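In2-1 family protein, glutathione transferase lambda3 (Populus trichocarpa, PDB 4PQI) binds glutathione and, as a Lambda-class glutathione transferase working as a monomer, probably catalyses thiol-transfer reactions. Local coordinates at residues Thr50-Lys54 against Ile101-Glu105; Lys120-Ala124 against Phe170-Glu174; Tyr130-Phe134 against Pro152-Leu157; Phe142-Ala147 against Val196-Asp200; Asp179-Ile183 against Trp211-Val215. All blocks are in the same frame, centred on the assembly; numbering follows the deposited sequence.

Interaction 1: residues Thr50-Lys54 against Ile101-Glu105; sequences TRNFK and IKYLE
A salt bridge links segments 50-54 and 101-105, running from Lys-54 to Glu-105, with NZ of Lys-54 2.8 Å from OE1 of Glu-105. The ammonium group meets this oxygen from above the carboxylate plane, 49° out of it, and the two side chains cross at about a right angle. Lys-54 gets there by bending at its far end (chi3 62°), which also lays its CE 3.5 Å from the backbone O of Leu-104. Both ends have further partners: NZ also donates to Pro-111 O, while the Glu-105 carboxylate accepts from Leu-113 N and Ser-112 OG.

The remainder is mainly apolar. Thr-50 sets its CG2 3.9 Å from CB of Leu-104, and CD1 of that leucine reaches the backbone at Arg-51. OG1 of Thr-50 lies beside the methyl CG2 of Ile-101 at 3.3 Å, its polar need met by Arg-46 O one turn back.

The short segments run nearly parallel, 18° apart, as the two helices on one side of the thioredoxin-like sheet do in this family. A methionine in place of Lys-54 would probably leave the Glu-105 charge without its mate and Pro-111 O without this donor. The ion pair thus closes the C-terminal end of a mainly apolar seam, and its placement there is probably eased by the backbone groups of Pro-111 and Leu-113 and the hydroxyl of Ser-112.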
# COMPACT_ATOMS: atom_id res chain seq x y z
N THR A 50 -1.01 0.35 7.28
CA THR A 50 -1.25 1.45 8.21
C THR A 50 -2.03 0.96 9.43
O THR A 50 -1.67 1.27 10.57
CB THR A 50 -1.99 2.66 7.54
OG1 THR A 50 -1.29 3.08 6.36
CG2 THR A 50 -2.08 3.82 8.49
N ARG A 51 -3.09 0.19 9.18
CA ARG A 51 -3.91 -0.42 10.24
C ARG A 51 -3.06 -1.22 11.22
O ARG A 51 -3.18 -1.09 12.44
CB ARG A 51 -4.95 -1.34 9.60
CG ARG A 51 -5.72 -2.25 10.56
CD ARG A 51 -6.59 -3.19 9.73
NE ARG A 51 -7.24 -4.27 10.49
CZ ARG A 51 -6.76 -5.50 10.63
NH1 ARG A 51 -5.58 -5.85 10.12
NH2 ARG A 51 -7.46 -6.39 11.32
N ASN A 52 -2.18 -2.05 10.65
CA ASN A 52 -1.31 -2.92 11.41
C ASN A 52 -0.32 -2.12 12.26
O ASN A 52 -0.25 -2.30 13.48
CB ASN A 52 -0.57 -3.89 10.47
CG ASN A 52 -1.50 -4.92 9.81
OD1 ASN A 52 -2.70 -4.96 10.10
ND2 ASN A 52 -0.95 -5.73 8.91
N PHE A 53 0.42 -1.23 11.62
CA PHE A 53 1.44 -0.45 12.32
C PHE A 53 0.90 0.36 13.50
O PHE A 53 1.49 0.36 14.59
CB PHE A 53 2.17 0.48 11.35
CG PHE A 53 3.42 1.06 11.90
CD1 PHE A 53 4.64 0.40 11.73
CD2 PHE A 53 3.40 2.25 12.61
CE1 PHE A 53 5.81 0.93 12.25
CE2 PHE A 53 4.57 2.79 13.14
CZ PHE A 53 5.77 2.13 12.95
N LYS A 54 -0.24 1.02 13.32
CA LYS A 54 -0.81 1.84 14.39
C LYS A 54 -1.45 1.00 15.51
O LYS A 54 -1.80 1.53 16.57
CB LYS A 54 -1.78 2.88 13.82
CG LYS A 54 -1.15 3.83 12.80
CD LYS A 54 -2.09 5.00 12.41
CE LYS A 54 -2.43 5.87 13.60
NZ LYS A 54 -1.41 6.94 13.84
N ILE A 101 -5.29 6.35 4.44
CA ILE A 101 -4.12 6.25 5.33
C ILE A 101 -3.90 7.58 6.06
O ILE A 101 -3.47 7.61 7.23
CB ILE A 101 -2.85 5.75 4.60
CG1 ILE A 101 -2.36 6.73 3.53
CG2 ILE A 101 -3.12 4.37 3.97
CD1 ILE A 101 -1.07 6.26 2.85
N LYS A 102 -4.25 8.66 5.40
CA LYS A 102 -4.21 9.97 6.04
C LYS A 102 -5.21 10.08 7.17
O LYS A 102 -4.93 10.71 8.20
CB LYS A 102 -4.47 11.06 5.01
CG LYS A 102 -3.23 11.51 4.28
CD LYS A 102 -3.61 12.17 2.98
CE LYS A 102 -2.41 12.82 2.32
NZ LYS A 102 -2.74 13.23 0.91
N TYR A 103 -6.36 9.45 6.98
CA TYR A 103 -7.46 9.51 7.95
C TYR A 103 -7.18 8.67 9.20
O TYR A 103 -7.47 9.09 10.34
CB TYR A 103 -8.75 9.07 7.26
CG TYR A 103 -10.01 9.10 8.11
CD1 TYR A 103 -10.37 10.23 8.84
CD2 TYR A 103 -10.85 8.00 8.14
CE1 TYR A 103 -11.54 10.24 9.60
CE2 TYR A 103 -12.02 8.01 8.88
CZ TYR A 103 -12.35 9.13 9.61
OH TYR A 103 -13.52 9.12 10.35
N LEU A 104 -6.62 7.47 8.99
CA LEU A 104 -6.14 6.66 10.10
C LEU A 104 -5.12 7.45 10.91
O LEU A 104 -5.21 7.50 12.13
CB LEU A 104 -5.54 5.34 9.61
CG LEU A 104 -6.52 4.33 8.99
CD1 LEU A 104 -5.92 2.90 8.92
CD2 LEU A 104 -7.83 4.33 9.76
N GLU A 105 -4.16 8.08 10.22
CA GLU A 105 -3.14 8.88 10.91
C GLU A 105 -3.67 10.13 11.66
O GLU A 105 -3.15 10.48 12.72
CB GLU A 105 -1.99 9.25 9.97
CG GLU A 105 -0.96 10.26 10.53
CD GLU A 105 -0.10 9.72 11.70
OE1 GLU A 105 -0.06 8.49 11.92
OE2 GLU A 105 0.54 10.55 12.39

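Interaction 2: residues Lys120-Ala124 against Phe170-Glu174; sequences KKEFA and FLGKE
Lys-120 stretches its whole side chain along the 170-174 loop and sets its ammonium group against the loop backbone. Its NZ donates to the carbonyl O of Leu-171 at 3.0 Å, arriving nearly in line with the C=O bond (164°). The chain is extended beyond CG, and its CD and CE pass the same oxygen on the way. A long salt bridge of 3.6 Å joins NZ to OE1 of Glu-174, whose side chain bends at chi2 and crosses the lysine at about a right angle. Stronger than this is a partner outside the pair, Asp-166, whose OD1 both pairs with the ammonium group and accepts from Lys-173 N. Gly-172 sits where the loop bends round the lysine end: with phi at 100° and psi at -120°, a side chain would press on the preceding carbonyl O and come very close to NZ.

Apolar packing centres on Leu-171. Its CD1 touches CB of Ala-124 at 3.9 Å. The other methyl, CD2, settles 3.4 Å from the backbone O of Lys-120 and also meets the Phe-123 ring at its edge, 4.0 Å from CD2 of Phe-123. The carbonyl O of Phe-170 approaches that same ring edge in its plane.

The contact fastens the start of helix 118-139 to the loop that leads from helix 151-160 into helix 177-197. Val-178, near the beginning of helix 177-197, packs on both Ala-124 and Leu-171, and Ala-160 at the end of helix 151-160 meets Phe-123.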
# COMPACT_ATOMS: atom_id res chain seq x y z
N LYS A 120 9.61 18.19 6.31
CA LYS A 120 9.28 16.81 5.99
C LYS A 120 7.81 16.67 5.58
O LYS A 120 7.49 15.93 4.65
CB LYS A 120 9.62 15.92 7.18
CG LYS A 120 11.09 15.97 7.53
CD LYS A 120 11.44 14.89 8.53
CE LYS A 120 12.94 14.88 8.79
NZ LYS A 120 13.34 13.66 9.52
N LYS A 121 6.93 17.41 6.26
CA LYS A 121 5.50 17.47 5.92
C LYS A 121 5.31 17.95 4.49
O LYS A 121 4.48 17.41 3.75
CB LYS A 121 4.76 18.42 6.86
CG LYS A 121 4.72 18.01 8.32
CD LYS A 121 3.52 17.13 8.65
CE LYS A 121 2.21 17.92 8.62
NZ LYS A 121 1.04 17.08 9.05
N GLU A 122 6.04 18.98 4.10
CA GLU A 122 5.97 19.46 2.72
C GLU A 122 6.47 18.45 1.68
O GLU A 122 5.85 18.27 0.63
CB GLU A 122 6.69 20.79 2.55
CG GLU A 122 5.79 21.96 2.88
CD GLU A 122 4.38 21.76 2.33
OE1 GLU A 122 4.23 21.73 1.08
OE2 GLU A 122 3.44 21.61 3.13
N PHE A 123 7.60 17.80 1.95
CA PHE A 123 8.12 16.78 1.05
C PHE A 123 7.15 15.62 0.93
O PHE A 123 7.05 14.99 -0.13
CB PHE A 123 9.45 16.23 1.53
CG PHE A 123 10.24 15.56 0.45
CD1 PHE A 123 10.48 16.22 -0.75
CD2 PHE A 123 10.77 14.29 0.63
CE1 PHE A 123 11.21 15.63 -1.76
CE2 PHE A 123 11.53 13.69 -0.38
CZ PHE A 123 11.74 14.36 -1.57
N ALA A 124 6.47 15.30 2.03
CA ALA A 124 5.50 14.21 2.03
C ALA A 124 4.38 14.50 1.04
O ALA A 124 3.92 13.61 0.32
CB ALA A 124 4.92 14.01 3.43
N PHE A 170 11.65 7.72 3.10
CA PHE A 170 11.46 8.93 2.31
C PHE A 170 11.58 10.22 3.13
O PHE A 170 12.12 11.22 2.65
CB PHE A 170 10.16 8.91 1.51
CG PHE A 170 10.20 8.00 0.31
CD1 PHE A 170 10.96 8.34 -0.80
CD2 PHE A 170 9.46 6.83 0.28
CE1 PHE A 170 11.00 7.51 -1.91
CE2 PHE A 170 9.49 5.99 -0.83
CZ PHE A 170 10.27 6.33 -1.92
N LEU A 171 11.10 10.20 4.36
CA LEU A 171 11.22 11.40 5.19
C LEU A 171 12.36 11.30 6.20
O LEU A 171 12.42 12.06 7.16
CB LEU A 171 9.89 11.71 5.87
CG LEU A 171 8.69 11.82 4.91
CD1 LEU A 171 7.39 12.07 5.70
CD2 LEU A 171 8.92 12.91 3.87
N GLY A 172 13.27 10.36 5.97
CA GLY A 172 14.47 10.26 6.80
C GLY A 172 14.43 9.19 7.89
O GLY A 172 14.28 8.00 7.61
N LYS A 173 14.56 9.64 9.13
CA LYS A 173 14.62 8.78 10.30
C LYS A 173 13.41 7.83 10.46
O LYS A 173 13.58 6.63 10.69
CB LYS A 173 14.77 9.66 11.54
CG LYS A 173 14.97 8.96 12.87
CD LYS A 173 15.37 9.99 13.93
CE LYS A 173 14.81 9.65 15.30
NZ LYS A 173 13.31 9.68 15.34
N GLU A 174 12.20 8.37 10.33
CA GLU A 174 11.01 7.61 10.71
C GLU A 174 10.24 7.04 9.52
O GLU A 174 10.03 7.71 8.52
CB GLU A 174 10.07 8.48 11.57
CG GLU A 174 10.75 9.51 12.47
CD GLU A 174 11.09 10.83 11.76
OE1 GLU A 174 11.25 10.86 10.51
OE2 GLU A 174 11.20 11.86 12.46

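Interaction 3: residues Tyr130-Phe134 against Pro152-Leu157; sequences YTDKF and PAFDHL. Unlike the reference sequence in segment 152-157: His-156 (reference Tyr).
Phe-134 drives its ring edge against the face of Phe-154 in a T-shaped pair, centroids 5.4 Å apart and planes at 87°. The ring is carried across the helix gap by CG standing anti to the backbone N (chi1 176°). On the way its CE1 meets CD1 of Leu-157 at 3.5 Å, its CD1 rests on CB of Ala-153 at 3.8 Å, and the carbonyl O of Ala-153 lies at the ring edge in plane. This half is buried and close-packed, with Leu-189 of helix 177-197 on Phe-134 and Leu-208 of helix 206-215 on Phe-154 and Leu-157.

The outer half is more open. There His-156 holds CD2 3.4 Å above the Tyr-130 ring, over its centre, but the two planes stand at 49°. Phe-134 N lies above the opposite tyrosine face. The phenol OH ends 3.5 Å from CB of Ala-153, close against helix 151-160, while His-156 itself is solvent-exposed; the reference sequence has a tyrosine there.

Between these roughly antiparallel segments of the C-terminal helical domain, cohesion thus comes from aromatic and aliphatic packing, graded from a hydrocarbon interior to a rim where polar rings meet water.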
# COMPACT_ATOMS: atom_id res chain seq x y z
N TYR A 130 3.06 12.65 -6.37
CA TYR A 130 3.75 11.91 -7.41
C TYR A 130 3.31 10.43 -7.52
O TYR A 130 3.67 9.75 -8.48
CB TYR A 130 5.27 12.03 -7.23
CG TYR A 130 6.11 11.29 -8.25
CD1 TYR A 130 6.79 10.13 -7.90
CD2 TYR A 130 6.20 11.74 -9.56
CE1 TYR A 130 7.56 9.44 -8.82
CE2 TYR A 130 6.98 11.05 -10.50
CZ TYR A 130 7.64 9.90 -10.12
OH TYR A 130 8.40 9.19 -11.01
N THR A 131 2.51 9.94 -6.58
CA THR A 131 2.19 8.50 -6.57
C THR A 131 1.53 7.96 -7.86
O THR A 131 1.92 6.92 -8.38
CB THR A 131 1.33 8.07 -5.36
OG1 THR A 131 0.09 8.77 -5.37
CG2 THR A 131 2.07 8.35 -4.05
N ASP A 132 0.52 8.66 -8.36
CA ASP A 132 -0.16 8.20 -9.57
C ASP A 132 0.70 8.42 -10.82
O ASP A 132 0.61 7.65 -11.78
CB ASP A 132 -1.58 8.80 -9.71
CG ASP A 132 -1.57 10.33 -9.71
OD1 ASP A 132 -0.63 10.93 -9.15
OD2 ASP A 132 -2.52 10.93 -10.28
N LYS A 133 1.55 9.46 -10.81
CA LYS A 133 2.51 9.61 -11.91
C LYS A 133 3.57 8.50 -11.93
O LYS A 133 3.94 8.01 -13.00
CB LYS A 133 3.18 10.99 -11.92
CG LYS A 133 4.18 11.14 -13.07
CD LYS A 133 4.65 12.58 -13.27
CE LYS A 133 5.59 12.69 -14.47
NZ LYS A 133 4.90 12.42 -15.77
N PHE A 134 4.05 8.10 -10.75
CA PHE A 134 4.93 6.94 -10.64
C PHE A 134 4.27 5.68 -11.23
O PHE A 134 4.86 4.99 -12.07
CB PHE A 134 5.36 6.68 -9.18
CG PHE A 134 6.20 5.44 -9.00
CD1 PHE A 134 7.56 5.46 -9.25
CD2 PHE A 134 5.62 4.24 -8.61
CE1 PHE A 134 8.33 4.33 -9.13
CE2 PHE A 134 6.39 3.10 -8.47
CZ PHE A 134 7.75 3.15 -8.73
N PRO A 152 13.33 6.46 -15.31
CA PRO A 152 13.18 7.81 -14.73
C PRO A 152 12.28 7.83 -13.49
O PRO A 152 12.48 8.66 -12.60
CB PRO A 152 12.55 8.60 -15.87
CG PRO A 152 13.11 7.94 -17.10
CD PRO A 152 13.10 6.48 -16.77
N ALA A 153 11.31 6.92 -13.42
CA ALA A 153 10.42 6.88 -12.28
C ALA A 153 11.10 6.29 -11.05
O ALA A 153 10.94 6.80 -9.94
CB ALA A 153 9.11 6.16 -12.62
N PHE A 154 11.87 5.21 -11.23
CA PHE A 154 12.69 4.71 -10.13
C PHE A 154 13.81 5.69 -9.75
O PHE A 154 14.19 5.77 -8.58
CB PHE A 154 13.23 3.31 -10.43
CG PHE A 154 12.15 2.26 -10.52
CD1 PHE A 154 11.48 1.84 -9.36
CD2 PHE A 154 11.77 1.74 -11.75
CE1 PHE A 154 10.46 0.89 -9.45
CE2 PHE A 154 10.77 0.79 -11.83
CZ PHE A 154 10.10 0.37 -10.69
N ASP A 155 14.32 6.42 -10.73
CA ASP A 155 15.34 7.44 -10.45
C ASP A 155 14.75 8.53 -9.56
O ASP A 155 15.39 9.02 -8.64
CB ASP A 155 15.88 8.06 -11.75
CG ASP A 155 16.88 7.17 -12.47
OD1 ASP A 155 17.17 6.05 -11.98
OD2 ASP A 155 17.38 7.58 -13.54
N HIS A 156 13.51 8.91 -9.83
CA HIS A 156 12.83 9.90 -9.02
C HIS A 156 12.77 9.44 -7.56
O HIS A 156 13.06 10.20 -6.64
CB HIS A 156 11.44 10.22 -9.57
CG HIS A 156 10.97 11.60 -9.26
ND1 HIS A 156 11.63 12.73 -9.71
CD2 HIS A 156 9.92 12.05 -8.53
CE1 HIS A 156 11.00 13.81 -9.27
NE2 HIS A 156 9.96 13.42 -8.56
N LEU A 157 12.45 8.17 -7.33
CA LEU A 157 12.45 7.65 -5.97
C LEU A 157 13.85 7.58 -5.36
O LEU A 157 14.03 7.91 -4.18
CB LEU A 157 11.77 6.29 -5.89
CG LEU A 157 10.31 6.21 -6.33
CD1 LEU A 157 9.76 4.84 -6.00
CD2 LEU A 157 9.50 7.30 -5.67

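Interaction 4: residues Phe142-Ala147 against Val196-Asp200; sequences FKGDLA and VFKYD
Leu-146 fills the angle between Phe-197 and Tyr-199. Its CD1 presses on CB of Phe-197 at 3.4 Å and on CB of Tyr-199 at 3.7 Å. Lower on the same side chain, CB stands over the Tyr-199 face in a CH-pi contact, 4.3 Å from the ring centroid and 17° off the normal, displaced somewhat toward the rim. Phe-197 is also met by Phe-142: the backbone O of Phe-142 comes 3.2 Å from CE1 of Phe-197, and CB of Phe-142 lies 3.9 Å from its CZ. The two phenyl planes are nearly parallel, at 18°, yet slid so far apart that they barely overlap. A serine in place of Phe-197 would probably open a gap beside the Leu-146 methyl and take away the ring carbons that meet CB and O of Phe-142.

Further out, backbone turns set these groups in place. Asp-145 takes the N-cap position of helix 146-149, its OD2 accepting a weak bond from Ala-147 N, capping the helix that begins at Leu-146. On the other side Lys-198 has left-handed backbone angles (phi 57°), turning the chain out of the helix and bringing Tyr-199 round to face Leu-146; the phenol OH of Tyr-199 is then held by Arg-205 NH2.

Phe-192 of helix 177-197 makes edge-to-face pairs with both phenylalanines, and Phe-239 of helix 228-239 makes another with Phe-142. The contact therefore joins the connection between helices 118-139 and 146-149 to the C-terminal end of helix 177-197, beside the last helix of the chain.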
# COMPACT_ATOMS: atom_id res chain seq x y z
N PHE A 142 5.92 -1.46 -19.97
CA PHE A 142 6.22 -2.87 -20.16
C PHE A 142 6.54 -3.24 -21.60
O PHE A 142 7.26 -4.21 -21.84
CB PHE A 142 5.09 -3.75 -19.62
CG PHE A 142 4.82 -3.54 -18.17
CD1 PHE A 142 5.86 -3.29 -17.29
CD2 PHE A 142 3.52 -3.56 -17.68
CE1 PHE A 142 5.61 -3.07 -15.95
CE2 PHE A 142 3.27 -3.35 -16.34
CZ PHE A 142 4.31 -3.11 -15.47
N LYS A 143 6.02 -2.47 -22.55
CA LYS A 143 6.24 -2.79 -23.96
C LYS A 143 7.42 -2.04 -24.58
O LYS A 143 7.70 -2.19 -25.76
CB LYS A 143 4.96 -2.55 -24.79
CG LYS A 143 3.84 -3.54 -24.49
CD LYS A 143 2.76 -3.50 -25.57
CE LYS A 143 1.61 -4.45 -25.26
NZ LYS A 143 0.79 -4.00 -24.09
N GLY A 144 8.12 -1.24 -23.78
CA GLY A 144 9.20 -0.44 -24.32
C GLY A 144 10.55 -0.71 -23.68
O GLY A 144 10.71 -1.68 -22.93
N ASP A 145 11.52 0.14 -23.99
CA ASP A 145 12.83 0.07 -23.36
C ASP A 145 12.68 0.49 -21.90
O ASP A 145 12.38 1.66 -21.61
CB ASP A 145 13.82 0.97 -24.08
CG ASP A 145 15.26 0.74 -23.66
OD1 ASP A 145 16.07 0.34 -24.52
OD2 ASP A 145 15.58 0.95 -22.47
N LEU A 146 12.89 -0.45 -20.98
CA LEU A 146 12.55 -0.22 -19.58
C LEU A 146 13.39 0.87 -18.92
O LEU A 146 12.87 1.64 -18.10
CB LEU A 146 12.65 -1.51 -18.78
CG LEU A 146 11.49 -2.49 -18.95
CD1 LEU A 146 11.76 -3.71 -18.12
CD2 LEU A 146 10.16 -1.87 -18.54
N ALA A 147 14.67 0.93 -19.27
CA ALA A 147 15.57 1.93 -18.70
C ALA A 147 15.18 3.36 -19.10
O ALA A 147 15.39 4.30 -18.34
CB ALA A 147 17.02 1.64 -19.11
N VAL A 196 10.31 -11.17 -15.33
CA VAL A 196 9.86 -11.22 -16.72
C VAL A 196 10.76 -10.45 -17.69
O VAL A 196 10.97 -10.87 -18.83
CB VAL A 196 8.39 -10.78 -16.84
CG1 VAL A 196 7.93 -10.81 -18.28
CG2 VAL A 196 7.50 -11.69 -15.99
N PHE A 197 11.33 -9.34 -17.25
CA PHE A 197 12.14 -8.52 -18.15
C PHE A 197 13.65 -8.54 -17.85
O PHE A 197 14.43 -7.90 -18.56
CB PHE A 197 11.62 -7.08 -18.16
CG PHE A 197 10.19 -6.96 -18.59
CD1 PHE A 197 9.87 -6.79 -19.93
CD2 PHE A 197 9.16 -7.04 -17.66
CE1 PHE A 197 8.54 -6.69 -20.33
CE2 PHE A 197 7.84 -6.95 -18.06
CZ PHE A 197 7.53 -6.77 -19.39
N LYS A 198 14.04 -9.27 -16.82
CA LYS A 198 15.43 -9.30 -16.37
C LYS A 198 15.92 -7.89 -16.03
O LYS A 198 17.04 -7.52 -16.34
CB LYS A 198 16.33 -9.91 -17.43
CG LYS A 198 15.83 -11.23 -17.96
CD LYS A 198 16.36 -11.48 -19.35
CE LYS A 198 15.57 -12.58 -20.02
NZ LYS A 198 16.00 -12.77 -21.42
N TYR A 199 15.05 -7.11 -15.41
CA TYR A 199 15.38 -5.74 -15.04
C TYR A 199 15.38 -5.59 -13.52
O TYR A 199 14.36 -5.79 -12.86
CB TYR A 199 14.39 -4.77 -15.70
CG TYR A 199 14.66 -3.30 -15.41
CD1 TYR A 199 15.59 -2.59 -16.15
CD2 TYR A 199 13.96 -2.64 -14.41
CE1 TYR A 199 15.83 -1.26 -15.90
CE2 TYR A 199 14.19 -1.30 -14.15
CZ TYR A 199 15.13 -0.62 -14.90
OH TYR A 199 15.36 0.70 -14.65
N ASP A 200 16.55 -5.28 -12.98
CA ASP A 200 16.74 -5.08 -11.55
C ASP A 200 16.59 -3.59 -11.25
O ASP A 200 17.42 -2.77 -11.65
CB ASP A 200 18.13 -5.58 -11.13
CG ASP A 200 18.37 -5.49 -9.62
OD1 ASP A 200 17.53 -4.93 -8.90
OD2 ASP A 200 19.42 -5.98 -9.16

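Interaction 5: residues Asp179-Ile183 against Trp211-Val215; sequences DIAYI and WIEEV
OD1 of Asp-179 is gripped by two N-H groups: the indole NE1 of Trp-211 at 2.7 Å and the backbone N of Phe-170 from the preceding loop. The indole bond is fairly straight, 162° at the hydrogen, with the oxygen almost in the ring plane; it reaches the carboxylate on its anti side, 27° out of plane. The other oxygen, OD2, accepts from Ser-176 N just ahead of helix 177-197, consistent with the Ser/Thr-X-X-Asp N-capping box known in glutathione transferases. Held through both oxygens, the buried carboxylate has little freedom to turn, and these donors probably stabilise its negative charge.

Beyond the polar bond the indole turns the edge of its six-membered ring to the helix backbone. CH2 of Trp-211 lies 3.6 Å from the backbone N of Ile-183, which stands at the ring edge, and CZ3 of Trp-211 touches CD1 of Ile-183 at 3.6 Å. Val-215, one turn on from the tryptophan, covers part of one indole face with CG2 and meets Ile-183 tip to tip, CG1 to CG1 at 3.6 Å.

The short segments cross steeply, at 108°, with axes 11.6 Å apart, so one large ring spans much of the gap. Phe-170 packs on Trp-211 and Tyr-182; the far end of Tyr-182 bonds to Leu-127 O of helix 118-139, and Ile-183 also touches Ile-49 of helix 42-54, placing helix 177-197 centrally among these elements.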
# COMPACT_ATOMS: atom_id res chain seq x y z
N ASP A 179 6.36 6.05 2.72
CA ASP A 179 6.88 4.69 2.53
C ASP A 179 5.74 3.71 2.25
O ASP A 179 5.80 2.92 1.32
CB ASP A 179 7.68 4.24 3.75
CG ASP A 179 8.74 5.26 4.14
OD1 ASP A 179 9.66 5.48 3.33
OD2 ASP A 179 8.65 5.83 5.26
N ILE A 180 4.70 3.79 3.07
CA ILE A 180 3.53 2.91 2.95
C ILE A 180 2.82 3.07 1.61
O ILE A 180 2.37 2.08 1.02
CB ILE A 180 2.55 3.16 4.13
CG1 ILE A 180 3.25 2.80 5.44
CG2 ILE A 180 1.21 2.42 3.92
CD1 ILE A 180 2.51 3.15 6.71
N ALA A 181 2.72 4.30 1.13
CA ALA A 181 2.06 4.58 -0.15
C ALA A 181 2.77 3.89 -1.32
O ALA A 181 2.12 3.35 -2.23
CB ALA A 181 1.98 6.10 -0.40
N TYR A 182 4.11 3.87 -1.28
CA TYR A 182 4.90 3.34 -2.39
C TYR A 182 5.21 1.84 -2.36
O TYR A 182 5.25 1.19 -3.42
CB TYR A 182 6.21 4.13 -2.52
CG TYR A 182 5.98 5.45 -3.22
CD1 TYR A 182 5.92 5.51 -4.60
CD2 TYR A 182 5.78 6.62 -2.49
CE1 TYR A 182 5.70 6.70 -5.24
CE2 TYR A 182 5.54 7.82 -3.13
CZ TYR A 182 5.50 7.84 -4.51
OH TYR A 182 5.27 9.02 -5.18
N ILE A 183 5.46 1.31 -1.18
CA ILE A 183 5.95 -0.06 -1.07
C ILE A 183 5.09 -1.15 -1.75
O ILE A 183 5.65 -2.07 -2.33
CB ILE A 183 6.36 -0.46 0.41
CG1 ILE A 183 7.18 -1.75 0.41
CG2 ILE A 183 5.14 -0.67 1.30
CD1 ILE A 183 8.49 -1.69 -0.33
N TRP A 211 16.13 1.22 1.15
CA TRP A 211 14.73 1.47 1.47
C TRP A 211 13.89 0.17 1.47
O TRP A 211 13.19 -0.11 2.44
CB TRP A 211 14.15 2.49 0.50
CG TRP A 211 12.72 2.82 0.75
CD1 TRP A 211 12.23 3.62 1.73
CD2 TRP A 211 11.59 2.35 0.01
NE1 TRP A 211 10.86 3.69 1.65
CE2 TRP A 211 10.44 2.91 0.60
CE3 TRP A 211 11.44 1.50 -1.10
CZ2 TRP A 211 9.16 2.66 0.11
CZ3 TRP A 211 10.17 1.26 -1.58
CH2 TRP A 211 9.04 1.84 -0.97
N ILE A 212 13.99 -0.61 0.40
CA ILE A 212 13.26 -1.89 0.33
C ILE A 212 13.62 -2.82 1.49
O ILE A 212 12.74 -3.40 2.14
CB ILE A 212 13.48 -2.61 -1.02
CG1 ILE A 212 12.87 -1.79 -2.15
CG2 ILE A 212 12.82 -3.99 -1.02
CD1 ILE A 212 13.28 -2.24 -3.53
N GLU A 213 14.92 -2.94 1.75
CA GLU A 213 15.41 -3.75 2.85
C GLU A 213 14.86 -3.29 4.19
O GLU A 213 14.45 -4.10 5.02
CB GLU A 213 16.94 -3.71 2.87
CG GLU A 213 17.60 -4.75 3.73
CD GLU A 213 19.12 -4.73 3.57
OE1 GLU A 213 19.60 -4.06 2.62
OE2 GLU A 213 19.81 -5.37 4.38
N GLU A 214 14.83 -1.98 4.41
CA GLU A 214 14.45 -1.46 5.71
C GLU A 214 12.93 -1.52 5.92
O GLU A 214 12.46 -1.78 7.04
CB GLU A 214 14.95 -0.03 5.91
CG GLU A 214 16.49 0.09 5.96
CD GLU A 214 17.08 -0.35 7.30
OE1 GLU A 214 16.31 -0.58 8.26
OE2 GLU A 214 18.31 -0.47 7.39
N VAL A 215 12.16 -1.27 4.87
CA VAL A 215 10.71 -1.40 4.97
C VAL A 215 10.38 -2.87 5.26
O VAL A 215 9.50 -3.19 6.06
CB VAL A 215 9.98 -0.85 3.72
CG1 VAL A 215 8.50 -1.31 3.68
CG2 VAL A 215 10.08 0.67 3.68

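From the N terminus, interaction 1 closes first, bringing helices 42-54 and 97-107 together across 46 intervening residues that include strands of the thioredoxin-like domain. The helical domain follows. Interaction 2 closes the loop from helix 118-139 to residues 170-174, and interaction 3 is nested inside it. Interaction 4 crosses both interaction 2 and interaction 3, opening within the first loop and ending at the far end of helix 177-197. Interaction 5 starts near the beginning of that helix and crosses interaction 4 in turn. Interaction 5 touches interactions 1, 2 and 3; through Ile-180 against Thr-50 it links the two domains, while interaction 4 lies farther out and touches interaction 3.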